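Local coordinates for msDPBB_sym2 protein (Synthetic construct, PDB 7DWW) that has no known natural function, being a computationally designed symmetric double-psi beta barrel made to reproduce the core fold of RNA polymerase, at residues G37-I49 with L74-V88. Residues are numbered along the deposited sequence; the frame is centred on the assembly and turned at random.
Sequences GDLVEIMKVSSVI and LLGVKVGDLVEIMKV
Leu75, the last residue of helix 69-75, reaches across to the hairpin of strands 39-43 and 47-54. CB rests against CG2 of Val48. CG, 4.1 Å from Ile42 O, stands anti to the backbone N (chi1 -179°), which carries both methyls to that carbonyl: CD1 lies 3.2 Å from Ile42 O and also meets CA of Ser47, while CD2 presses on Ile42 CG2 at 3.4 Å, a tight carbon pair. Ile42 comes at about a right angle to Leu75; its CG2 meets that methyl with one side and Val83 CB with another, roughly a quarter-turn round, and its CG1 lies alongside Ile85 CG1.

Next to this packing runs a worked case of antiparallel pairing inside a double-psi beta barrel, a fold shared with the N-terminal domain of CDC48: strand 82-87 lies between strands 39-43 and 4-11. Glu41 pairs with Met86 through two nearly straight hydrogen bonds, Glu41 N to Met86 O at 2.9 Å with 170° at the hydrogen; Met43 and Glu84 form the next such pair. Ile42, Ile85 and Val40 face the barrel interior, whereas Glu41, Met43, Glu84 and Met86 occupy the other face, where the Met43 sulfur touches Met86 CE at 3.7 Å. Glu84 turns its carboxylate to Ser4, and Glu41 OE2 accepts the Ser47 hydroxyl through its anti lone pair.

At the far end Lys87 bends at chi2 (-58°), bringing CD and CE off the oxygen end of the Leu39 carbonyl and NZ into a weak hydrogen bond with Leu39 O at 3.1 Å; a second bond meets O of Val88, the chain's last residue, from above its plane. With an alanine in its place, Leu39 O and the terminal carboxylate would lose this donor, and the chain end would probably turn more freely. Asp38, whose CB meets Lys87 CE, gives its carboxylate to Lys35.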
loop_
_atom_site.group_PDB
_atom_site.type_symbol
_atom_site.label_atom_id
_atom_site.label_comp_id
_atom_site.label_asym_id
_atom_site.label_seq_id
_atom_site.Cartn_x
_atom_site.Cartn_y
_atom_site.Cartn_z
ATOM N N GLY A 37 -3.538 7.419 -7.873
ATOM C CA GLY A 37 -2.362 8.087 -8.449
ATOM C C GLY A 37 -1.612 8.975 -7.480
ATOM O O GLY A 37 -0.544 9.409 -7.826
ATOM N N ASP A 38 -2.145 9.194 -6.288
ATOM C CA ASP A 38 -1.467 10.068 -5.308
ATOM C C ASP A 38 -0.205 9.406 -4.762
ATOM O O ASP A 38 -0.117 8.205 -4.742
ATOM C CB ASP A 38 -2.384 10.353 -4.118
ATOM C CG ASP A 38 -3.407 11.453 -4.314
ATOM O OD1 ASP A 38 -3.242 12.228 -5.228
ATOM O OD2 ASP A 38 -4.353 11.499 -3.546
ATOM N N LEU A 39 0.757 10.219 -4.366
ATOM C CA LEU A 39 1.938 9.722 -3.656
ATOM C C LEU A 39 1.591 9.480 -2.192
ATOM O O LEU A 39 0.867 10.277 -1.578
ATOM C CB LEU A 39 3.083 10.722 -3.719
ATOM C CG LEU A 39 3.882 10.945 -4.995
ATOM C CD1 LEU A 39 4.846 12.021 -4.679
ATOM C CD2 LEU A 39 4.608 9.672 -5.408
ATOM N N VAL A 40 2.133 8.387 -1.620
ATOM C CA VAL A 40 2.000 8.074 -0.204
ATOM C C VAL A 40 3.368 7.613 0.235
ATOM O O VAL A 40 4.151 7.092 -0.565
ATOM C CB VAL A 40 0.951 6.965 0.096
ATOM C CG1 VAL A 40 -0.466 7.469 -0.188
ATOM C CG2 VAL A 40 1.302 5.696 -0.637
ATOM N N GLU A 41 3.654 7.796 1.521
ATOM C CA GLU A 41 4.870 7.303 2.145
ATOM C C GLU A 41 4.513 6.079 2.995
ATOM O O GLU A 41 3.514 6.097 3.727
ATOM C CB GLU A 41 5.536 8.403 2.992
ATOM C CG GLU A 41 6.737 7.975 3.828
ATOM C CD GLU A 41 7.504 9.148 4.416
ATOM O OE1 GLU A 41 6.932 10.251 4.511
ATOM O OE2 GLU A 41 8.685 8.979 4.779
ATOM N N ILE A 42 5.297 5.011 2.860
ATOM C CA ILE A 42 5.056 3.762 3.564
ATOM C C ILE A 42 6.247 3.485 4.453
ATOM O O ILE A 42 7.386 3.469 3.983
ATOM C CB ILE A 42 4.824 2.593 2.589
ATOM C CG1 ILE A 42 3.641 2.913 1.682
ATOM C CG2 ILE A 42 4.582 1.305 3.395
ATOM C CD1 ILE A 42 3.632 2.130 0.392
ATOM N N MET A 43 5.988 3.269 5.740
ATOM C CA MET A 43 7.045 3.154 6.733
ATOM C C MET A 43 6.867 1.921 7.609
ATOM O O MET A 43 5.737 1.485 7.900
ATOM C CB MET A 43 7.098 4.384 7.645
ATOM C CG MET A 43 6.703 5.683 6.973
ATOM S SD MET A 43 6.614 7.042 8.155
ATOM C CE MET A 43 8.029 6.669 9.191
ATOM N N LYS A 44 8.013 1.358 7.992
ATOM C CA LYS A 44 8.117 0.487 9.153
ATOM C C LYS A 44 9.310 0.995 9.954
ATOM O O LYS A 44 9.141 1.777 10.895
ATOM C CB LYS A 44 8.285 -0.979 8.745
ATOM C CG LYS A 44 8.535 -1.929 9.906
ATOM C CD LYS A 44 7.829 -3.259 9.701
ATOM C CE LYS A 44 6.812 -3.522 10.812
ATOM N NZ LYS A 44 7.451 -3.495 12.172
ATOM N N VAL A 45 10.540 0.670 9.568
ATOM C CA VAL A 45 11.734 1.295 10.122
ATOM C C VAL A 45 12.389 2.215 9.100
ATOM O O VAL A 45 12.717 3.363 9.402
ATOM C CB VAL A 45 12.729 0.229 10.634
ATOM C CG1 VAL A 45 14.135 0.817 10.771
ATOM C CG2 VAL A 45 12.242 -0.340 11.960
ATOM N N SER A 46 12.585 1.721 7.876
ATOM C CA SER A 46 12.887 2.565 6.732
ATOM C C SER A 46 11.584 3.180 6.210
ATOM O O SER A 46 10.504 3.019 6.795
ATOM C CB SER A 46 13.617 1.750 5.661
ATOM O OG SER A 46 14.252 2.588 4.700
ATOM N N SER A 47 11.676 3.915 5.103
ATOM C CA SER A 47 10.505 4.480 4.449
ATOM C C SER A 47 10.733 4.498 2.945
ATOM O O SER A 47 11.870 4.490 2.459
ATOM C CB SER A 47 10.176 5.872 4.972
ATOM O OG SER A 47 9.637 6.671 3.946
ATOM N N VAL A 48 9.620 4.509 2.216
ATOM C CA VAL A 48 9.580 4.467 0.754
ATOM C C VAL A 48 8.358 5.267 0.340
ATOM O O VAL A 48 7.331 5.231 1.024
ATOM C CB VAL A 48 9.499 3.008 0.234
ATOM C CG1 VAL A 48 9.081 2.994 -1.216
ATOM C CG2 VAL A 48 10.816 2.281 0.413
ATOM N N ILE A 49 8.448 5.974 -0.778
ATOM C CA ILE A 49 7.311 6.703 -1.322
ATOM C C ILE A 49 6.847 5.998 -2.591
ATOM O O ILE A 49 7.650 5.734 -3.491
ATOM C CB ILE A 49 7.671 8.178 -1.568
ATOM C CG1 ILE A 49 8.249 8.787 -0.281
ATOM C CG2 ILE A 49 6.426 8.952 -2.007
ATOM C CD1 ILE A 49 8.853 10.173 -0.430
ATOM N N LEU A 74 12.776 -3.241 -0.721
ATOM C CA LEU A 74 13.360 -1.897 -0.555
ATOM C C LEU A 74 12.997 -1.342 0.815
ATOM O O LEU A 74 13.858 -0.771 1.440
ATOM C CB LEU A 74 12.823 -0.979 -1.651
ATOM C CG LEU A 74 13.471 0.393 -1.687
ATOM C CD1 LEU A 74 14.943 0.281 -2.011
ATOM C CD2 LEU A 74 12.772 1.296 -2.675
ATOM N N LEU A 75 11.757 -1.535 1.250
ATOM C CA LEU A 75 11.322 -0.946 2.505
ATOM C C LEU A 75 11.852 -1.738 3.691
ATOM O O LEU A 75 11.911 -1.209 4.811
ATOM C CB LEU A 75 9.797 -0.879 2.516
ATOM C CG LEU A 75 9.081 -0.277 3.717
ATOM C CD1 LEU A 75 9.573 1.141 3.997
ATOM C CD2 LEU A 75 7.606 -0.316 3.396
ATOM N N GLY A 76 12.232 -2.992 3.457
ATOM C CA GLY A 76 12.576 -3.907 4.513
ATOM C C GLY A 76 11.409 -4.597 5.195
ATOM O O GLY A 76 11.454 -4.771 6.420
ATOM N N VAL A 77 10.365 -4.992 4.456
ATOM C CA VAL A 77 9.192 -5.630 5.051
ATOM C C VAL A 77 8.870 -6.943 4.342
ATOM O O VAL A 77 9.328 -7.195 3.224
ATOM C CB VAL A 77 7.953 -4.703 5.043
ATOM C CG1 VAL A 77 8.194 -3.490 5.908
ATOM C CG2 VAL A 77 7.585 -4.288 3.624
ATOM N N LYS A 78 8.096 -7.800 5.011
ATOM C CA LYS A 78 7.600 -9.034 4.415
ATOM C C LYS A 78 6.084 -9.114 4.552
ATOM O O LYS A 78 5.469 -8.413 5.374
ATOM C CB LYS A 78 8.211 -10.292 5.068
ATOM C CG LYS A 78 7.920 -10.431 6.559
ATOM C CD LYS A 78 8.230 -11.842 7.081
ATOM C CE LYS A 78 8.200 -11.874 8.606
ATOM N NZ LYS A 78 9.031 -10.770 9.145
ATOM N N VAL A 79 5.494 -10.002 3.749
ATOM C CA VAL A 79 4.053 -10.207 3.756
ATOM C C VAL A 79 3.640 -10.510 5.192
ATOM O O VAL A 79 4.256 -11.364 5.848
ATOM C CB VAL A 79 3.659 -11.320 2.773
ATOM C CG1 VAL A 79 2.252 -11.851 3.055
ATOM C CG2 VAL A 79 3.734 -10.810 1.365
ATOM N N GLY A 80 2.671 -9.763 5.708
ATOM C CA GLY A 80 2.214 -9.896 7.092
ATOM C C GLY A 80 2.589 -8.708 7.987
ATOM O O GLY A 80 1.898 -8.477 8.984
ATOM N N ASP A 81 3.637 -7.977 7.638
ATOM C CA ASP A 81 4.063 -6.842 8.460
ATOM C C ASP A 81 3.014 -5.740 8.461
ATOM O O ASP A 81 2.300 -5.535 7.478
ATOM C CB ASP A 81 5.370 -6.257 7.937
ATOM C CG ASP A 81 6.557 -7.148 8.196
ATOM O OD1 ASP A 81 6.499 -7.950 9.152
ATOM O OD2 ASP A 81 7.559 -6.997 7.462
ATOM N N LEU A 82 2.908 -5.032 9.587
ATOM C CA LEU A 82 2.125 -3.802 9.609
ATOM C C LEU A 82 3.001 -2.661 9.117
ATOM O O LEU A 82 4.186 -2.592 9.468
ATOM C CB LEU A 82 1.611 -3.478 11.006
ATOM C CG LEU A 82 0.687 -4.519 11.643
ATOM C CD1 LEU A 82 0.180 -4.008 12.954
ATOM C CD2 LEU A 82 -0.467 -4.794 10.721
ATOM N N VAL A 83 2.420 -1.779 8.291
ATOM C CA VAL A 83 3.065 -0.547 7.845
ATOM C C VAL A 83 2.099 0.594 8.090
ATOM O O VAL A 83 0.880 0.407 8.113
ATOM C CB VAL A 83 3.471 -0.565 6.351
ATOM C CG1 VAL A 83 4.660 -1.483 6.165
ATOM C CG2 VAL A 83 2.297 -1.050 5.501
ATOM N N GLU A 84 2.666 1.786 8.240
ATOM C CA GLU A 84 1.906 3.027 8.232
ATOM C C GLU A 84 1.961 3.673 6.861
ATOM O O GLU A 84 3.038 3.777 6.258
ATOM C CB GLU A 84 2.434 4.025 9.259
ATOM C CG GLU A 84 1.753 5.366 9.182
ATOM C CD GLU A 84 2.189 6.282 10.290
ATOM O OE1 GLU A 84 3.032 5.872 11.120
ATOM O OE2 GLU A 84 1.673 7.416 10.338
ATOM N N ILE A 85 0.813 4.119 6.365
ATOM C CA ILE A 85 0.727 4.738 5.041
ATOM C C ILE A 85 0.239 6.149 5.245
ATOM O O ILE A 85 -0.798 6.368 5.898
ATOM C CB ILE A 85 -0.207 3.953 4.108
ATOM C CG1 ILE A 85 0.253 2.510 4.055
ATOM C CG2 ILE A 85 -0.304 4.630 2.687
ATOM C CD1 ILE A 85 -0.606 1.601 3.231
ATOM N N MET A 86 1.025 7.112 4.808
ATOM C CA MET A 86 0.745 8.497 5.109
ATOM C C MET A 86 0.735 9.319 3.835
ATOM O O MET A 86 1.569 9.124 2.947
ATOM C CB MET A 86 1.789 9.042 6.085
ATOM C CG MET A 86 1.590 10.470 6.503
ATOM S SD MET A 86 2.976 11.022 7.525
ATOM C CE MET A 86 3.781 9.465 7.875
ATOM N N LYS A 87 -0.201 10.250 3.772
ATOM C CA LYS A 87 -0.206 11.061 2.569
ATOM C C LYS A 87 0.891 12.104 2.674
ATOM O O LYS A 87 0.974 12.830 3.683
ATOM C CB LYS A 87 -1.569 11.718 2.348
ATOM C CG LYS A 87 -1.971 11.867 0.877
ATOM C CD LYS A 87 -0.929 12.676 0.110
ATOM C CE LYS A 87 -1.171 12.671 -1.397
ATOM N NZ LYS A 87 0.010 13.194 -2.157
ATOM N N VAL A 88 1.672 12.147 1.588
ATOM C CA VAL A 88 2.889 12.965 1.514
ATOM C C VAL A 88 2.666 14.231 0.673
ATOM O O VAL A 88 1.578 14.461 0.126
ATOM C CB VAL A 88 4.106 12.147 0.955
ATOM C CG1 VAL A 88 3.727 11.378 -0.283
ATOM C CG2 VAL A 88 5.300 13.074 0.656
#